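Local coordinates for protein 1-carboxybiuret hydrolase subunit AtzE (Pseudomonas sp., PDB 6C62) that hydrolyses 1-carboxybiuret to urea-1,3-dicarboxylate and ammonia, a step in the bacterial degradation of the herbicide atrazine, at residues A[192-197]-A[221-226]; A[430-433]-A[439-442]; A[97-100]-A[104-107]; A[174-179]-A[402-407]; A[84-89]-A[198-203]. All blocks are in the same frame, centred on the assembly; numbering follows the deposited sequence.

Contact 1 (A[192-197]-A[221-226]); sequences GRLSRR and LAYDAM
Arg-193 meets Tyr-223 from CG outward, its aliphatic part at the ring's edge and its guanidinium near the phenol oxygen. CG lies in the plane of the ring, 3.8 Å from Tyr-223 CE1. With CG anti to the backbone N (chi1 174°), the chain then bends at both chi2 and chi3, which turns the guanidinium so that Tyr-223 OH sits over one face, offset toward its rim. The two planes are 81° apart. Although Arg-193 NE and Tyr-223 OH come within 3.0 Å, the angle is too poor for a hydrogen bond; the charge is met instead by Glu-437, which salt-bridges NH1, and by Gln-242, which bonds NH2. With a leucine here, Glu-437 would probably lose its cationic partner and the phenol oxygen the flat group that it lies against.

Leu-194 follows, its two methyls shared between different surfaces of the helix end. Its CD1 packs on Met-226 CE at 4.0 Å, while CD2 rests 3.7 Å from Met-226 O and also borders the Tyr-223 ring obliquely.

At Ser-195 the link becomes polar and indirect: a water accepts from Ser-195 N at 3.1 Å and donates to Met-226 O at 2.8 Å. The latter oxygen, in the last turn of helix 216-226, also accepts from Arg-106. Ser-195 OG takes the N-H of Arg-197, forming an ST turn that shapes the loop after strand 185-188.

No direct hydrogen bond joins the segments, so van der Waals packing and one bridging water hold the loop to the helix, with the arginine charge probably balanced by Glu-437 of helix 437-449.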
# COMPACT_ATOMS: atom_id res chain seq x y z
N GLY A 192 -10.00 -7.84 6.35
CA GLY A 192 -10.91 -7.33 5.33
C GLY A 192 -12.28 -7.95 5.30
O GLY A 192 -13.06 -7.61 4.43
N ARG A 193 -12.60 -8.82 6.25
CA ARG A 193 -13.92 -9.39 6.34
C ARG A 193 -14.99 -8.44 6.90
O ARG A 193 -16.08 -8.31 6.36
CB ARG A 193 -13.84 -10.67 7.21
CG ARG A 193 -15.16 -11.33 7.51
CD ARG A 193 -15.81 -12.01 6.32
NE ARG A 193 -15.18 -13.32 6.07
CZ ARG A 193 -15.60 -14.18 5.14
NH1 ARG A 193 -15.00 -15.36 5.01
NH2 ARG A 193 -16.56 -13.87 4.32
N LEU A 194 -14.69 -7.87 8.08
CA LEU A 194 -15.63 -7.05 8.81
C LEU A 194 -15.26 -5.56 8.72
O LEU A 194 -14.08 -5.16 8.89
CB LEU A 194 -15.71 -7.50 10.26
CG LEU A 194 -16.24 -8.86 10.60
CD1 LEU A 194 -16.45 -8.97 12.10
CD2 LEU A 194 -17.57 -9.16 9.91
N SER A 195 -16.28 -4.76 8.44
CA SER A 195 -16.09 -3.31 8.17
C SER A 195 -15.50 -2.60 9.37
O SER A 195 -15.94 -2.81 10.54
CB SER A 195 -17.41 -2.65 7.86
OG SER A 195 -17.21 -1.24 7.74
N ARG A 196 -14.53 -1.77 9.11
CA ARG A 196 -13.85 -1.02 10.18
C ARG A 196 -14.43 0.40 10.31
O ARG A 196 -13.96 1.17 11.12
CB ARG A 196 -12.35 -0.94 9.87
CG ARG A 196 -11.73 -2.30 9.89
CD ARG A 196 -10.21 -2.31 9.72
NE ARG A 196 -9.68 -1.47 8.64
CZ ARG A 196 -8.41 -1.42 8.30
NH1 ARG A 196 -7.50 -2.20 8.91
NH2 ARG A 196 -8.02 -0.63 7.34
N ARG A 197 -15.44 0.73 9.52
CA ARG A 197 -15.98 2.08 9.48
C ARG A 197 -16.67 2.49 10.82
O ARG A 197 -17.44 1.73 11.42
CB ARG A 197 -16.96 2.19 8.30
CG ARG A 197 -17.56 3.59 8.18
CD ARG A 197 -18.08 3.89 6.80
NE ARG A 197 -19.13 2.95 6.36
CZ ARG A 197 -20.44 3.20 6.39
NH1 ARG A 197 -20.88 4.33 6.88
NH2 ARG A 197 -21.32 2.31 5.88
N LEU A 221 -22.93 -16.57 15.76
CA LEU A 221 -24.15 -15.74 15.61
C LEU A 221 -23.78 -14.27 15.41
O LEU A 221 -24.36 -13.62 14.57
CB LEU A 221 -25.09 -15.83 16.84
CG LEU A 221 -25.82 -17.17 16.97
CD1 LEU A 221 -26.26 -17.36 18.39
CD2 LEU A 221 -27.00 -17.26 16.06
N ALA A 222 -22.79 -13.78 16.19
CA ALA A 222 -22.42 -12.37 16.14
C ALA A 222 -21.69 -12.08 14.82
O ALA A 222 -21.95 -11.10 14.15
CB ALA A 222 -21.55 -12.04 17.33
N TYR A 223 -20.77 -12.98 14.48
CA TYR A 223 -20.06 -12.92 13.19
C TYR A 223 -21.03 -12.90 12.01
O TYR A 223 -20.96 -12.01 11.18
CB TYR A 223 -19.08 -14.08 13.10
CG TYR A 223 -18.45 -14.31 11.76
CD1 TYR A 223 -17.77 -13.30 11.11
CD2 TYR A 223 -18.55 -15.54 11.12
CE1 TYR A 223 -17.18 -13.52 9.85
CE2 TYR A 223 -17.91 -15.81 9.92
CZ TYR A 223 -17.26 -14.76 9.26
OH TYR A 223 -16.70 -14.96 8.05
N ASP A 224 -21.99 -13.81 11.97
CA ASP A 224 -23.01 -13.76 10.87
C ASP A 224 -23.81 -12.46 10.79
O ASP A 224 -23.94 -11.87 9.72
CB ASP A 224 -23.95 -14.95 10.91
CG ASP A 224 -23.27 -16.27 10.43
OD1 ASP A 224 -21.98 -16.29 10.18
OD2 ASP A 224 -24.02 -17.30 10.37
N ALA A 225 -24.20 -11.94 11.94
CA ALA A 225 -24.89 -10.66 12.01
C ALA A 225 -24.09 -9.47 11.48
O ALA A 225 -24.68 -8.53 10.90
CB ALA A 225 -25.33 -10.41 13.47
N MET A 226 -22.77 -9.52 11.68
CA MET A 226 -21.87 -8.42 11.34
C MET A 226 -21.31 -8.43 9.87
O MET A 226 -20.81 -7.45 9.37
CB MET A 226 -20.72 -8.46 12.34
CG MET A 226 -21.17 -8.01 13.70
SD MET A 226 -19.76 -7.69 14.81
CE MET A 226 -19.15 -9.33 15.07
O HOH W 1 -18.79 -6.38 7.79

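Contact 2 (A[430-433]-A[439-442])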
# COMPACT_ATOMS: atom_id res chain seq x y z
N LEU A 430 -7.00 -21.67 16.70
CA LEU A 430 -7.39 -22.54 15.59
C LEU A 430 -7.37 -21.66 14.34
O LEU A 430 -8.21 -20.76 14.17
CB LEU A 430 -8.77 -23.11 15.87
CG LEU A 430 -8.94 -23.81 17.24
CD1 LEU A 430 -10.39 -24.10 17.50
CD2 LEU A 430 -8.14 -25.07 17.29
N ILE A 431 -6.37 -21.87 13.49
CA ILE A 431 -6.00 -20.94 12.41
C ILE A 431 -6.39 -21.62 11.12
O ILE A 431 -6.05 -22.79 10.91
CB ILE A 431 -4.49 -20.66 12.37
CG1 ILE A 431 -3.98 -20.27 13.75
CG2 ILE A 431 -4.13 -19.59 11.37
CD1 ILE A 431 -2.50 -20.43 13.96
N ALA A 432 -7.05 -20.89 10.25
CA ALA A 432 -7.38 -21.38 8.91
C ALA A 432 -6.92 -20.40 7.85
O ALA A 432 -6.47 -19.28 8.15
CB ALA A 432 -8.88 -21.63 8.81
N ALA A 433 -7.04 -20.81 6.58
CA ALA A 433 -6.69 -19.96 5.45
C ALA A 433 -7.59 -18.74 5.39
O ALA A 433 -8.71 -18.82 5.87
CB ALA A 433 -6.83 -20.74 4.15
N LEU A 439 -14.31 -22.95 9.06
CA LEU A 439 -13.46 -24.08 9.54
C LEU A 439 -12.98 -23.88 10.95
O LEU A 439 -12.98 -24.81 11.75
CB LEU A 439 -12.25 -24.34 8.62
CG LEU A 439 -12.60 -24.73 7.17
CD1 LEU A 439 -11.34 -25.08 6.38
CD2 LEU A 439 -13.49 -25.96 7.21
N CYS A 440 -12.49 -22.68 11.26
CA CYS A 440 -12.05 -22.36 12.63
C CYS A 440 -13.21 -22.61 13.60
O CYS A 440 -13.03 -23.17 14.70
CB CYS A 440 -11.70 -20.89 12.78
SG CYS A 440 -10.50 -20.23 11.65
N LEU A 441 -14.39 -22.15 13.21
CA LEU A 441 -15.57 -22.26 14.08
C LEU A 441 -16.03 -23.69 14.23
O LEU A 441 -16.41 -24.11 15.36
CB LEU A 441 -16.70 -21.35 13.60
CG LEU A 441 -16.40 -19.84 13.75
CD1 LEU A 441 -17.24 -19.00 12.75
CD2 LEU A 441 -16.68 -19.44 15.19
N ARG A 442 -16.01 -24.46 13.14
CA ARG A 442 -16.29 -25.92 13.20
C ARG A 442 -15.35 -26.65 14.15
O ARG A 442 -15.78 -27.52 14.92
CB ARG A 442 -16.25 -26.55 11.80
CG ARG A 442 -17.50 -26.25 11.01
CD ARG A 442 -17.34 -26.58 9.55
NE ARG A 442 -16.90 -27.95 9.27
CZ ARG A 442 -16.50 -28.41 8.06
NH1 ARG A 442 -16.44 -27.62 7.01
NH2 ARG A 442 -16.12 -29.64 7.88
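Cys-440 provides most of the helix's side of this interface, where the end of strand 426-432 faces the first turns of helix 437-449. The apolar contacts centre on Ala-432. Its CB lies 3.6 Å from Cys-440 SG and 4.3 Å from Leu-439 CB, so this small methyl fits against two consecutive residues of the helix. The lack of a longer side chain at Ala-432 is consistent with the close approach of the helix to the strand here.

Contacts between side chains and backbone oxygens make up the second group. Cys-440 SG stands 3.4 Å from Leu-430 O, and Cys-440 CB follows at 3.8 Å from the same oxygen. The thiol reaches both this carbonyl and the Ala-432 methyl because it is turned away from its own carbonyl carbon and lies beside the backbone N (chi1 -55°). In the reverse direction, Leu-430 CD1 approaches Cys-440 O at 4.0 Å. These residues obey the alternation of a strand: Leu-430 and Ala-432 point at the helix, and Ile-431 between them points away from it.

The contact joins an inner strand of the large mixed sheet to the helix that directly follows it. Strand 411-416 and strand 366-370 bond to its two edges; Leu-430 also packs on Ala-443 and Leu-447 farther along the helix, and Leu-441 faces helix 216-226.

Contact 3 (A[97-100]-A[104-107])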
# COMPACT_ATOMS: atom_id res chain seq x y z
N ALA A 97 -19.61 11.04 18.61
CA ALA A 97 -19.84 10.37 17.34
C ALA A 97 -21.26 10.69 16.84
O ALA A 97 -22.26 10.64 17.62
CB ALA A 97 -19.68 8.87 17.50
N ARG A 98 -21.34 10.98 15.56
CA ARG A 98 -22.64 11.24 14.92
C ARG A 98 -23.40 9.98 14.61
O ARG A 98 -24.60 10.00 14.44
CB ARG A 98 -22.43 12.04 13.66
CG ARG A 98 -21.94 13.47 13.99
CD ARG A 98 -21.56 14.24 12.75
NE ARG A 98 -22.68 14.28 11.80
CZ ARG A 98 -22.57 14.62 10.51
NH1 ARG A 98 -21.37 14.93 10.00
NH2 ARG A 98 -23.65 14.62 9.72
N ALA A 99 -22.73 8.84 14.55
CA ALA A 99 -23.38 7.58 14.21
C ALA A 99 -22.63 6.45 14.91
O ALA A 99 -21.48 6.61 15.23
CB ALA A 99 -23.33 7.38 12.68
N ASP A 100 -23.30 5.34 15.13
CA ASP A 100 -22.68 4.08 15.56
C ASP A 100 -21.71 3.56 14.51
O ASP A 100 -21.94 3.77 13.30
CB ASP A 100 -23.76 2.99 15.70
CG ASP A 100 -24.71 3.22 16.90
OD1 ASP A 100 -24.31 3.87 17.93
OD2 ASP A 100 -25.84 2.67 16.82
N VAL A 104 -21.63 -2.04 15.15
CA VAL A 104 -22.66 -1.75 16.14
C VAL A 104 -24.03 -1.65 15.49
O VAL A 104 -25.00 -2.25 16.00
CB VAL A 104 -22.31 -0.49 16.96
CG1 VAL A 104 -23.48 -0.10 17.88
CG2 VAL A 104 -21.01 -0.69 17.73
N GLN A 105 -24.12 -0.93 14.36
CA GLN A 105 -25.38 -0.83 13.58
C GLN A 105 -25.90 -2.20 13.18
O GLN A 105 -27.08 -2.47 13.27
CB GLN A 105 -25.23 0.00 12.29
CG GLN A 105 -24.77 1.47 12.46
CD GLN A 105 -24.42 2.26 11.15
OE1 GLN A 105 -24.59 1.78 9.98
NE2 GLN A 105 -23.84 3.47 11.36
N ARG A 106 -25.00 -3.09 12.74
CA ARG A 106 -25.40 -4.46 12.34
C ARG A 106 -25.88 -5.32 13.52
O ARG A 106 -26.85 -6.08 13.39
CB ARG A 106 -24.31 -5.09 11.50
CG ARG A 106 -24.23 -4.38 10.16
CD ARG A 106 -23.21 -4.94 9.23
NE ARG A 106 -23.05 -4.12 8.04
CZ ARG A 106 -22.18 -4.43 7.07
NH1 ARG A 106 -21.41 -5.51 7.16
NH2 ARG A 106 -22.04 -3.64 6.01
N LEU A 107 -25.23 -5.17 14.69
CA LEU A 107 -25.66 -5.90 15.86
C LEU A 107 -27.03 -5.39 16.32
O LEU A 107 -27.89 -6.15 16.68
CB LEU A 107 -24.64 -5.85 17.00
CG LEU A 107 -23.35 -6.69 16.74
CD1 LEU A 107 -22.36 -6.44 17.90
CD2 LEU A 107 -23.62 -8.15 16.55
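The beta-alpha-beta crossover that runs from strand 70-74 through helix 102-109 to the neighbouring parallel strand 113-118 begins its helical part here, where Asp-100 in the preceding loop packs against Val-104 and Gln-105 in the helix. The first strand ends at Lys-74, by similarity a member of the catalytic charge relay system of the amidase family, and Val-104 comes to about 9 Å from that lysine, side chain to side chain, which places the contact close to the probable active site.

Asp-100 presents its CB and carboxylate carbon to the helix. Val-104 CG1 lies against the carboxylate, 3.7 Å from Asp-100 CG and 3.8 Å from Asp-100 OD2, the two side chains crossing at about a right angle. CG1 is placed there by its anti arrangement to the backbone N (chi1 173°). The valine also packs on Tyr-71 and Val-73 of strand 70-74, so it lies between the loop and the sheet. The charge of buried Asp-100 is met elsewhere: OD1 forms a salt bridge with Arg-45 and accepts from the backbone N of Glu-80, tying the loop to helix 43-58 and to the chain just beyond Lys-74.

Gln-105 extends back along the loop. Its side chain was modelled in two conformers, so its contacts are doubtful as constant features. In the one described, Gln-105 CG packs on Asp-100 CB at 3.7 Å, the amide end passes near the Ala-99 methyl, and Gln-105 NE2 donates a weak, strongly bent hydrogen bond to Asp-100 O, 2.7 Å long with an N-H...O angle of 123°.

Contact 4 (A[174-179]-A[402-407])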
# COMPACT_ATOMS: atom_id res chain seq x y z
N SER A 174 -4.76 -8.58 19.87
CA SER A 174 -5.59 -7.98 20.90
C SER A 174 -7.01 -8.50 21.13
O SER A 174 -7.67 -8.00 22.05
CB SER A 174 -5.59 -6.45 20.70
OG SER A 174 -4.33 -5.97 21.16
N ILE A 175 -7.48 -9.46 20.34
CA ILE A 175 -8.66 -10.25 20.66
C ILE A 175 -8.24 -11.58 21.26
O ILE A 175 -8.77 -12.04 22.30
CB ILE A 175 -9.53 -10.51 19.42
CG1 ILE A 175 -10.33 -9.27 19.07
CG2 ILE A 175 -10.50 -11.70 19.62
CD1 ILE A 175 -11.00 -9.31 17.69
N ARG A 176 -7.30 -12.22 20.58
CA ARG A 176 -6.81 -13.52 21.00
C ARG A 176 -6.13 -13.51 22.38
O ARG A 176 -6.32 -14.46 23.14
CB ARG A 176 -5.89 -14.09 19.90
CG ARG A 176 -6.66 -14.36 18.63
CD ARG A 176 -5.66 -14.50 17.49
NE ARG A 176 -5.06 -13.21 17.15
CZ ARG A 176 -3.95 -13.07 16.41
NH1 ARG A 176 -3.30 -14.12 16.01
NH2 ARG A 176 -3.48 -11.85 16.09
N VAL A 177 -5.37 -12.48 22.73
CA VAL A 177 -4.71 -12.42 24.01
C VAL A 177 -5.73 -12.35 25.21
O VAL A 177 -5.64 -13.18 26.15
CB VAL A 177 -3.65 -11.28 24.04
CG1 VAL A 177 -3.08 -11.08 25.45
CG2 VAL A 177 -2.50 -11.61 23.05
N PRO A 178 -6.67 -11.40 25.21
CA PRO A 178 -7.66 -11.41 26.29
C PRO A 178 -8.58 -12.63 26.31
O PRO A 178 -8.98 -13.05 27.37
CB PRO A 178 -8.47 -10.11 26.10
CG PRO A 178 -8.08 -9.58 24.78
CD PRO A 178 -6.79 -10.22 24.34
N ALA A 179 -8.90 -13.19 25.16
CA ALA A 179 -9.63 -14.43 25.15
C ALA A 179 -8.83 -15.51 25.88
O ALA A 179 -9.38 -16.23 26.74
CB ALA A 179 -9.93 -14.90 23.72
N GLN A 402 1.21 -12.55 16.81
CA GLN A 402 1.67 -11.54 15.88
C GLN A 402 2.02 -12.05 14.46
O GLN A 402 1.66 -11.41 13.49
CB GLN A 402 2.82 -10.72 16.51
CG GLN A 402 3.15 -9.45 15.75
CD GLN A 402 3.81 -8.36 16.58
OE1 GLN A 402 4.38 -8.65 17.62
NE2 GLN A 402 3.65 -7.09 16.19
N PRO A 403 2.64 -13.22 14.34
CA PRO A 403 2.92 -13.73 12.95
C PRO A 403 1.64 -14.06 12.16
O PRO A 403 1.63 -13.94 10.94
CB PRO A 403 3.69 -15.04 13.22
CG PRO A 403 4.24 -14.93 14.64
CD PRO A 403 3.21 -14.10 15.37
N VAL A 404 0.58 -14.43 12.83
CA VAL A 404 -0.62 -14.95 12.18
C VAL A 404 -1.55 -13.84 11.65
O VAL A 404 -2.02 -13.89 10.49
CB VAL A 404 -1.41 -15.87 13.16
CG1 VAL A 404 -2.66 -16.39 12.48
CG2 VAL A 404 -0.50 -17.00 13.67
N SER A 405 -1.78 -12.82 12.45
CA SER A 405 -2.52 -11.65 12.00
C SER A 405 -1.82 -10.87 10.86
O SER A 405 -2.47 -10.21 10.09
CB SER A 405 -2.85 -10.73 13.20
OG SER A 405 -1.77 -10.69 14.05
N PHE A 406 -0.51 -11.02 10.73
CA PHE A 406 0.22 -10.30 9.70
C PHE A 406 -0.14 -10.81 8.28
O PHE A 406 -0.20 -10.05 7.32
CB PHE A 406 1.70 -10.41 9.96
CG PHE A 406 2.53 -9.50 9.10
CD1 PHE A 406 2.24 -8.12 9.06
CD2 PHE A 406 3.55 -9.98 8.32
CE1 PHE A 406 2.96 -7.27 8.22
CE2 PHE A 406 4.25 -9.13 7.48
CZ PHE A 406 4.00 -7.78 7.47
N ALA A 407 -0.40 -12.12 8.21
CA ALA A 407 -0.94 -12.76 7.03
C ALA A 407 -2.44 -12.59 6.91
O ALA A 407 -3.01 -12.85 5.83
CB ALA A 407 -0.58 -14.22 7.00
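Arg-176 carries this contact alone from its helix, reaching across to Ser-405 and Val-404. The tight part is the corner at NH2: it lies 2.9 Å from Ser-405 OG and 3.2 Å from Ser-405 CB, and donates to OG a weak hydrogen bond, bent to 144°. The hydroxyl approaches the guanidinium at its edge, near the plane, placed by a chi1 of 40° between its own backbone N and carbonyl carbon. NH1 makes the looser part, no nearer than 3.8 Å to Val-404 CB. Neither side faces solvent, for all three residues are buried.

The bend at chi3 helps bring NE to Asp-170, its salt-bridge partner, while NH1 donates to Gln-429 and to the backbone O of Thr-401. A methionine in its place would probably leave Asp-170 without its counter-charge and the Thr-401 carbonyl short of a donor, deep in the protein.

Asp-170 also accepts from Ile-175 N, beside Ser-174, by similarity the acyl-ester nucleophile; this probably makes the arginine a second-shell residue that helps order the turn carrying the nucleophile. The contact ties the start of helix 176-182 to helix 402-407, with Val-411 of strand 411-416 packing on both Arg-176 and Val-404.

Contact 5 (A[84-89]-A[198-203]); sequences TLAGSK and GTYPFV
Tyr-200 projects from its loop onto Ala-86, and its atoms meet segment 84-89 in succession. Its CB lies 3.9 Å from Ala-86 CB and 4.3 Å from Thr-84 CG2, both small groups on the same side of it. CG is again 3.9 Å from the Ala-86 methyl, which approaches the ring obliquely, and CD1 continues the same contact on one side of the ring. The ring is carried along the turn because CG stands anti to the backbone N (chi1 -165°). Farther out, the remaining ring atoms and OH meet nothing of segment 84-89 within 4.2 Å; the tyrosine's further neighbours are Phe-123, whose ring plane is at about 25° to its own, Asn-91, His-313 and an apolar side chain of a neighbouring subunit.

Ala-86 is held in place by a type I' beta turn from Leu-85 to Ser-88. Leu-85 O accepts from Ser-88 N at 3.0 Å and from Ser-88 OG at 2.7 Å, a double grip that closes the turn.

Between the segments themselves no hydrogen bond forms; the contact is purely apolar, and its position is probably set by backbone bonds of Ala-86 to Asn-75 and of Tyr-200 to Leu-76, which attach both loops just after Lys-74, a charge relay residue by similarity.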
# COMPACT_ATOMS: atom_id res chain seq x y z
N THR A 84 -15.77 9.05 21.38
CA THR A 84 -14.95 7.81 21.27
C THR A 84 -13.57 8.00 21.91
O THR A 84 -12.73 8.76 21.37
CB THR A 84 -14.79 7.42 19.79
OG1 THR A 84 -16.08 7.33 19.19
CG2 THR A 84 -14.03 6.07 19.65
N LEU A 85 -13.34 7.31 23.01
CA LEU A 85 -12.09 7.54 23.78
C LEU A 85 -10.87 6.81 23.25
O LEU A 85 -9.77 7.33 23.36
CB LEU A 85 -12.29 7.16 25.25
CG LEU A 85 -13.34 7.95 26.03
CD1 LEU A 85 -13.45 7.33 27.42
CD2 LEU A 85 -12.94 9.45 26.06
N ALA A 86 -11.05 5.58 22.73
CA ALA A 86 -9.93 4.71 22.35
C ALA A 86 -8.85 4.65 23.45
O ALA A 86 -7.65 4.73 23.18
CB ALA A 86 -9.35 5.17 21.03
N GLY A 87 -9.31 4.52 24.70
CA GLY A 87 -8.47 4.40 25.87
C GLY A 87 -7.61 5.61 26.26
O GLY A 87 -6.72 5.47 27.10
N SER A 88 -7.88 6.78 25.65
CA SER A 88 -7.06 7.92 25.76
C SER A 88 -7.74 8.99 26.56
O SER A 88 -8.98 9.01 26.72
CB SER A 88 -6.72 8.48 24.38
OG SER A 88 -7.85 9.22 23.84
N LYS A 89 -6.92 9.90 27.09
CA LYS A 89 -7.46 11.16 27.54
C LYS A 89 -7.45 12.24 26.48
O LYS A 89 -8.32 13.10 26.52
CB LYS A 89 -6.87 11.59 28.88
CG LYS A 89 -5.46 11.95 28.94
CD LYS A 89 -5.17 12.50 30.34
CE LYS A 89 -3.77 13.07 30.31
NZ LYS A 89 -3.27 13.16 31.71
N GLY A 198 -16.33 3.70 11.25
CA GLY A 198 -16.76 4.23 12.54
C GLY A 198 -15.94 3.70 13.73
O GLY A 198 -16.48 3.63 14.81
N THR A 199 -14.71 3.26 13.51
CA THR A 199 -13.83 2.87 14.60
C THR A 199 -12.54 3.70 14.58
O THR A 199 -12.09 4.21 13.54
CB THR A 199 -13.48 1.38 14.61
OG1 THR A 199 -12.65 1.04 13.48
CG2 THR A 199 -14.78 0.54 14.60
N TYR A 200 -11.96 3.88 15.77
CA TYR A 200 -10.70 4.62 15.88
C TYR A 200 -9.53 3.67 15.52
O TYR A 200 -9.34 2.62 16.16
CB TYR A 200 -10.57 5.22 17.30
CG TYR A 200 -9.49 6.29 17.33
CD1 TYR A 200 -8.16 5.94 17.41
CD2 TYR A 200 -9.81 7.62 17.21
CE1 TYR A 200 -7.18 6.91 17.38
CE2 TYR A 200 -8.84 8.62 17.16
CZ TYR A 200 -7.53 8.27 17.27
OH TYR A 200 -6.53 9.27 17.27
N PRO A 201 -8.75 4.00 14.50
CA PRO A 201 -7.73 3.08 14.02
C PRO A 201 -6.40 3.10 14.78
O PRO A 201 -6.14 3.96 15.66
CB PRO A 201 -7.51 3.54 12.60
CG PRO A 201 -7.71 4.99 12.66
CD PRO A 201 -8.76 5.23 13.72
N PHE A 202 -5.62 2.07 14.50
CA PHE A 202 -4.28 1.93 15.11
C PHE A 202 -3.31 1.75 13.95
O PHE A 202 -2.49 2.63 13.69
CB PHE A 202 -4.32 0.78 16.13
CG PHE A 202 -2.99 0.36 16.71
CD1 PHE A 202 -1.98 1.33 16.99
CD2 PHE A 202 -2.76 -0.97 17.01
CE1 PHE A 202 -0.76 0.95 17.52
CE2 PHE A 202 -1.51 -1.38 17.57
CZ PHE A 202 -0.53 -0.41 17.82
N VAL A 203 -3.41 0.63 13.26
CA VAL A 203 -2.53 0.31 12.09
C VAL A 203 -3.46 0.01 10.92
O VAL A 203 -4.07 -1.05 10.85
CB VAL A 203 -1.64 -0.90 12.40
CG1 VAL A 203 -0.68 -1.24 11.25
CG2 VAL A 203 -0.90 -0.71 13.72

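How the contacts relate
Along the chain, contact 3 closes within the span of contact 5, whose segments alternate with those of contacts 1 and 4; contact 2 comes last. Contacts 1 and 5 share the loop between strands 185-188 and 208-213, and contacts 3 and 5 the one between strand 70-74 and helix 102-109. Contact 1 touches three of the others: Arg-106 links it to contact 3 (centres 13 Å apart) and Tyr-223 packs on Leu-441 of contact 2 (centres 16 Å apart). Val-404 of contact 4 touches Ile-431 of contact 2. Contacts 2 and 5, centres 29 Å apart, lie on opposite sides of the chain's centre. All fasten helices and loops around the mixed amidase sheet, with the probable nucleophile Ser-174 in contact 4.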